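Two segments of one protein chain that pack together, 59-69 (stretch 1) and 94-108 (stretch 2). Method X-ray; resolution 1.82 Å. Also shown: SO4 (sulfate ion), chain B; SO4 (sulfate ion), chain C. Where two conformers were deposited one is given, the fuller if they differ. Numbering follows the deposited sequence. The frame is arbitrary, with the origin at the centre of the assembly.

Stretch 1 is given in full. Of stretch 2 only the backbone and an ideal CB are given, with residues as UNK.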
# COMPACT_ATOMS: atom_id res chain seq x y z
N PHE A 59 -6.88 -5.23 -6.66
CA PHE A 59 -7.35 -4.24 -5.72
C PHE A 59 -6.72 -2.90 -5.99
O PHE A 59 -5.56 -2.80 -6.42
CB PHE A 59 -7.21 -4.70 -4.27
CG PHE A 59 -5.86 -4.50 -3.70
CD1 PHE A 59 -4.84 -5.39 -3.97
CD2 PHE A 59 -5.60 -3.40 -2.90
CE1 PHE A 59 -3.58 -5.19 -3.45
CE2 PHE A 59 -4.35 -3.19 -2.36
CZ PHE A 59 -3.33 -4.09 -2.63
N ILE A 60 -7.50 -1.85 -5.79
CA ILE A 60 -6.98 -0.52 -6.03
C ILE A 60 -7.25 0.37 -4.82
O ILE A 60 -8.31 0.28 -4.19
CB ILE A 60 -7.45 0.09 -7.41
CG1 ILE A 60 -8.63 1.05 -7.26
CG2 ILE A 60 -7.74 -0.99 -8.46
CD1 ILE A 60 -8.22 2.47 -7.01
N ARG A 61 -6.26 1.19 -4.50
CA ARG A 61 -6.34 2.09 -3.35
C ARG A 61 -6.47 3.51 -3.86
O ARG A 61 -5.60 3.98 -4.60
CB ARG A 61 -5.08 1.98 -2.48
CG ARG A 61 -4.80 0.60 -1.90
CD ARG A 61 -3.75 0.70 -0.79
NE ARG A 61 -4.28 1.39 0.38
CZ ARG A 61 -3.84 2.56 0.83
NH1 ARG A 61 -2.82 3.18 0.23
NH2 ARG A 61 -4.41 3.11 1.90
N VAL A 62 -7.54 4.20 -3.48
CA VAL A 62 -7.67 5.62 -3.84
C VAL A 62 -7.82 6.53 -2.62
O VAL A 62 -8.61 6.27 -1.71
CB VAL A 62 -8.76 5.88 -4.96
CG1 VAL A 62 -9.71 4.71 -5.11
CG2 VAL A 62 -9.50 7.21 -4.76
N ALA A 63 -7.02 7.60 -2.62
CA ALA A 63 -6.94 8.56 -1.50
C ALA A 63 -7.12 9.97 -2.01
O ALA A 63 -6.69 10.30 -3.12
CB ALA A 63 -5.58 8.45 -0.80
N SER A 64 -7.76 10.81 -1.21
CA SER A 64 -7.97 12.20 -1.58
C SER A 64 -8.09 13.04 -0.32
O SER A 64 -8.48 12.54 0.74
CB SER A 64 -9.24 12.35 -2.43
OG SER A 64 -9.38 13.69 -2.87
N ILE A 65 -7.75 14.32 -0.44
CA ILE A 65 -8.02 15.29 0.62
C ILE A 65 -9.45 15.76 0.42
O ILE A 65 -9.72 16.60 -0.43
CB ILE A 65 -7.04 16.48 0.59
CG1 ILE A 65 -5.59 15.99 0.65
CG2 ILE A 65 -7.35 17.46 1.74
CD1 ILE A 65 -4.57 17.03 0.18
N GLY A 66 -10.36 15.17 1.19
CA GLY A 66 -11.79 15.41 0.99
C GLY A 66 -12.30 14.72 -0.26
O GLY A 66 -11.53 14.17 -1.04
N GLY A 67 -13.62 14.77 -0.46
CA GLY A 67 -14.24 14.27 -1.68
C GLY A 67 -14.59 12.80 -1.58
O GLY A 67 -15.18 12.24 -2.49
N ILE A 68 -14.23 12.18 -0.46
CA ILE A 68 -14.53 10.76 -0.26
C ILE A 68 -15.94 10.62 0.30
O ILE A 68 -16.19 10.99 1.44
CB ILE A 68 -13.46 10.07 0.66
CG1 ILE A 68 -12.05 10.20 0.06
CG2 ILE A 68 -13.83 8.59 0.95
CD1 ILE A 68 -11.90 9.62 -1.38
N THR A 69 -16.88 10.14 -0.52
CA THR A 69 -18.28 10.00 -0.10
C THR A 69 -18.87 8.76 -0.76
O THR A 69 -18.35 8.32 -1.78
CB THR A 69 -19.16 11.21 -0.54
OG1 THR A 69 -19.34 11.18 -1.96
CG2 THR A 69 -18.54 12.54 -0.12
N UNK A 94 -14.38 -8.96 -9.54
CA UNK A 94 -13.21 -9.46 -8.81
C UNK A 94 -12.21 -8.34 -8.51
O UNK A 94 -11.03 -8.58 -8.28
CB UNK A 94 -12.52 -10.57 -9.61
N UNK A 95 -12.71 -7.10 -8.49
CA UNK A 95 -11.89 -5.94 -8.18
C UNK A 95 -12.43 -5.24 -6.95
O UNK A 95 -13.61 -4.85 -6.91
CB UNK A 95 -11.84 -4.98 -9.37
N UNK A 96 -11.56 -5.12 -5.94
CA UNK A 96 -11.87 -4.32 -4.75
C UNK A 96 -11.23 -2.95 -4.89
O UNK A 96 -10.05 -2.84 -5.21
CB UNK A 96 -11.39 -5.01 -3.47
N UNK A 97 -12.02 -1.91 -4.66
CA UNK A 97 -11.51 -0.55 -4.58
C UNK A 97 -11.82 -0.01 -3.19
O UNK A 97 -12.97 -0.06 -2.76
CB UNK A 97 -12.12 0.34 -5.67
N UNK A 98 -10.80 0.46 -2.48
CA UNK A 98 -11.00 1.06 -1.15
C UNK A 98 -10.55 2.51 -1.14
O UNK A 98 -9.60 2.88 -1.85
CB UNK A 98 -10.24 0.27 -0.08
N UNK A 99 -11.22 3.31 -0.32
CA UNK A 99 -11.09 4.76 -0.33
C UNK A 99 -10.64 5.27 1.02
O UNK A 99 -11.07 4.77 2.07
CB UNK A 99 -12.41 5.42 -0.73
N UNK A 100 -9.77 6.28 0.99
CA UNK A 100 -9.23 6.87 2.21
C UNK A 100 -9.29 8.38 2.13
O UNK A 100 -8.77 8.98 1.18
CB UNK A 100 -7.79 6.41 2.45
N UNK A 101 -9.96 8.99 3.11
CA UNK A 101 -10.00 10.44 3.24
C UNK A 101 -8.83 10.93 4.08
O UNK A 101 -8.68 10.54 5.26
CB UNK A 101 -11.33 10.89 3.86
N UNK A 102 -7.99 11.77 3.48
CA UNK A 102 -6.85 12.32 4.18
C UNK A 102 -7.09 13.77 4.58
O UNK A 102 -7.72 14.52 3.84
CB UNK A 102 -5.60 12.21 3.31
N UNK A 103 -6.59 14.14 5.75
CA UNK A 103 -6.54 15.53 6.17
C UNK A 103 -5.45 16.25 5.36
O UNK A 103 -4.49 15.61 4.94
CB UNK A 103 -6.27 15.64 7.67
N UNK A 104 -5.61 17.57 5.13
CA UNK A 104 -4.56 18.30 4.40
C UNK A 104 -3.17 18.16 5.03
O UNK A 104 -2.18 18.02 4.30
CB UNK A 104 -4.93 19.78 4.32
N UNK A 105 -3.08 18.18 6.36
CA UNK A 105 -1.78 18.05 7.04
C UNK A 105 -1.12 16.68 6.85
O UNK A 105 0.08 16.54 7.09
CB UNK A 105 -1.96 18.31 8.54
N UNK A 106 -1.90 15.69 6.42
CA UNK A 106 -1.40 14.32 6.21
C UNK A 106 -0.87 14.09 4.79
O UNK A 106 -0.53 12.97 4.43
CB UNK A 106 -2.51 13.31 6.50
N UNK A 107 -0.81 15.14 3.99
CA UNK A 107 -0.44 14.99 2.58
C UNK A 107 0.60 16.04 2.22
O UNK A 107 0.38 17.24 2.42
CB UNK A 107 -1.67 15.11 1.67
N UNK A 108 1.74 15.57 1.71
CA UNK A 108 2.83 16.45 1.29
C UNK A 108 3.16 16.29 -0.19
O UNK A 108 3.04 15.21 -0.75
CB UNK A 108 4.08 16.17 2.13
S SO4 B . -2.79 6.73 2.07
O1 SO4 B . -2.62 8.05 1.46
O2 SO4 B . -2.01 5.77 1.30
O3 SO4 B . -2.33 6.81 3.44
O4 SO4 B . -4.21 6.38 2.01
S SO4 C . -7.05 0.37 2.74
O1 SO4 C . -8.23 -0.43 2.41
O2 SO4 C . -5.96 -0.09 1.89
O3 SO4 C . -7.37 1.76 2.49
O4 SO4 C . -6.73 0.14 4.14

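The two strands run parallel, their axes 15° apart and 4.7 Å at closest approach. Six N-H...O bonds set the register, among them I60 N to the O of position 96 (2.8 Å) and V62 N to the O of position 98 (2.9 Å, 178° at the hydrogen). Side chains therefore alternate between two faces, one carrying F59, R61, A63 and I65, the other I60, V62 and S64.

At 94 and 95 the ideal CB finds nothing of stretch 1 within 5.5 Å, so geometry permits many residues; at 95 the extended backbone suits a branched one. Position 94 is R94, which makes no contact here; 95 is I95, whose CG2 reaches I60 CG2 at 4.3 Å.

Position 96 has its ideal CB 4.3 Å from F59 CB, on the F59 face. An apolar or aromatic residue fits. It is Y96: CB meets F59 CB at 4.2 Å, and the ring leads away from stretch 1.

Position 97 points its ideal CB at I60 CG1 (3.9 Å) with V62 CG1 at 5.0 Å. This apolar surface favours a small branched residue such as valine, threonine or isoleucine. T97 supplies a methyl, CG2, 3.4 Å from I60 CG1 and 3.5 Å from V62 CG1.

Position 98 lies on the R61 face, where a sulfate accepts a bond from R61 NE to its O2 (2.7 Å). A short donor such as serine or threonine could share that ion. T98, chi1 p, does so: OG1 donates to sulfate O1 (2.7 Å). A water also bridges I60 O (2.7 Å) and T98 OG1 (2.8 Å), donating to both.

Position 99 has its ideal CB 3.9 Å from I68 CG2, with V62 nearby; a large apolar residue suits. F99 places CE1 3.4 Å from V62 CG1 and CB 3.9 Å from I68 CG2, while I68 CD1 lies at the ring edge.

The ideal CB of position 100 sits 4.4 Å from A63 CB and 4.8 Å from R61 NH2, between methyl and charge, so a small residue with both characters is apt. T100 sets OG1 3.9 Å from R61 NH2 and 3.2 Å from the O3 of the sulfate bound by R61 NE; its CG2 is 3.5 Å from O4 of a second sulfate.

Position 101 has its ideal CB 3.9 Å from I68 CG1 and near G66 N, an available donor: polar residues with an acceptor would suit. It is N101, whose CB is 4.0 Å from I68 CG1.

Position 102, its ideal CB 4.6 Å from I65 CG1, could send a long basic chain to the second sulfate. K102 does: CG passes A63 CB at 4.2 Å and NZ donates to sulfate O3 (2.9 Å).

Positions 103, 105 and 106 impose little; S103 N bonds E106 OE1 (3.0 Å), and S105 makes no contact. At 104 the ideal CB lies 4.2 Å from I65 CG2, so a small apolar residue suits, and phi -55° admits proline. It is P104, whose CG lies 3.7 Å from I65 CG2.

Position 107 points its ideal CB toward I65 CD1 (3.8 Å), inviting a broad apolar group. W107 brings CE3 to I65 CG1 (3.6 Å) and CZ3 to A63 CB (3.9 Å). Position 108, A108, is out of reach.

Stretch 2 (94-108) RIYTTFTNKSPSEWA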
# COMPACT_ATOMS: atom_id res chain seq x y z
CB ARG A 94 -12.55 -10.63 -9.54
CG ARG A 94 -13.40 -11.90 -9.42
CD ARG A 94 -12.79 -13.11 -10.09
NE ARG A 94 -11.55 -13.59 -9.48
CZ ARG A 94 -11.47 -14.25 -8.32
NH1 ARG A 94 -12.55 -14.50 -7.58
NH2 ARG A 94 -10.28 -14.66 -7.89
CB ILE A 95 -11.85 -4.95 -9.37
CG1 ILE A 95 -11.26 -5.64 -10.60
CG2 ILE A 95 -11.05 -3.67 -9.01
CD1 ILE A 95 -11.45 -4.86 -11.89
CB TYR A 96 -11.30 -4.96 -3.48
CG TYR A 96 -12.20 -5.95 -2.75
CD1 TYR A 96 -13.58 -6.03 -3.01
CD2 TYR A 96 -11.66 -6.77 -1.75
CE1 TYR A 96 -14.39 -6.95 -2.31
CE2 TYR A 96 -12.46 -7.68 -1.04
CZ TYR A 96 -13.82 -7.75 -1.33
OH TYR A 96 -14.62 -8.65 -0.64
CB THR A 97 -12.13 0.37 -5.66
OG1 THR A 97 -11.94 -0.19 -6.97
CG2 THR A 97 -11.48 1.74 -5.63
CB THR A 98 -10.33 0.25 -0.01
OG1 THR A 98 -8.91 0.31 -0.13
CG2 THR A 98 -10.79 -1.20 -0.03
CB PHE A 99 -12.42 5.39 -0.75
CG PHE A 99 -12.86 5.00 -2.13
CD1 PHE A 99 -12.59 5.83 -3.22
CD2 PHE A 99 -13.51 3.79 -2.36
CE1 PHE A 99 -12.96 5.46 -4.51
CE2 PHE A 99 -13.88 3.41 -3.67
CZ PHE A 99 -13.61 4.25 -4.73
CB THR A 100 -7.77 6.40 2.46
OG1 THR A 100 -7.73 4.96 2.54
CG2 THR A 100 -7.21 7.00 3.75
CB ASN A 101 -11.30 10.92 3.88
CG ASN A 101 -11.30 12.42 4.11
OD1 ASN A 101 -11.32 12.90 5.25
ND2 ASN A 101 -11.24 13.18 3.03
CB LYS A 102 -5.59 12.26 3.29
CG LYS A 102 -5.30 10.89 2.65
CD LYS A 102 -5.01 9.81 3.70
CE LYS A 102 -3.74 10.09 4.49
NZ LYS A 102 -3.36 8.87 5.27
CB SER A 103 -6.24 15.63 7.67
OG SER A 103 -7.24 14.98 8.43
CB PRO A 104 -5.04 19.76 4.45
CG PRO A 104 -6.51 19.67 4.62
CD PRO A 104 -6.73 18.47 5.50
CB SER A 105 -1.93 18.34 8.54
OG SER A 105 -2.72 17.33 9.13
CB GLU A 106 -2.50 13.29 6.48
CG GLU A 106 -2.87 13.14 7.94
CD GLU A 106 -4.15 12.35 8.17
OE1 GLU A 106 -4.93 12.15 7.22
OE2 GLU A 106 -4.37 11.94 9.33
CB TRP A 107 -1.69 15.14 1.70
CG TRP A 107 -1.57 14.52 0.33
CD1 TRP A 107 -0.61 14.75 -0.61
CD2 TRP A 107 -2.50 13.60 -0.27
NE1 TRP A 107 -0.86 14.01 -1.75
CE2 TRP A 107 -2.02 13.30 -1.56
CE3 TRP A 107 -3.68 12.99 0.17
CZ2 TRP A 107 -2.68 12.42 -2.43
CZ3 TRP A 107 -4.34 12.11 -0.69
CH2 TRP A 107 -3.84 11.83 -1.97
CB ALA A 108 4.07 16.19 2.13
O HOH W 1 -8.06 -1.47 -2.11
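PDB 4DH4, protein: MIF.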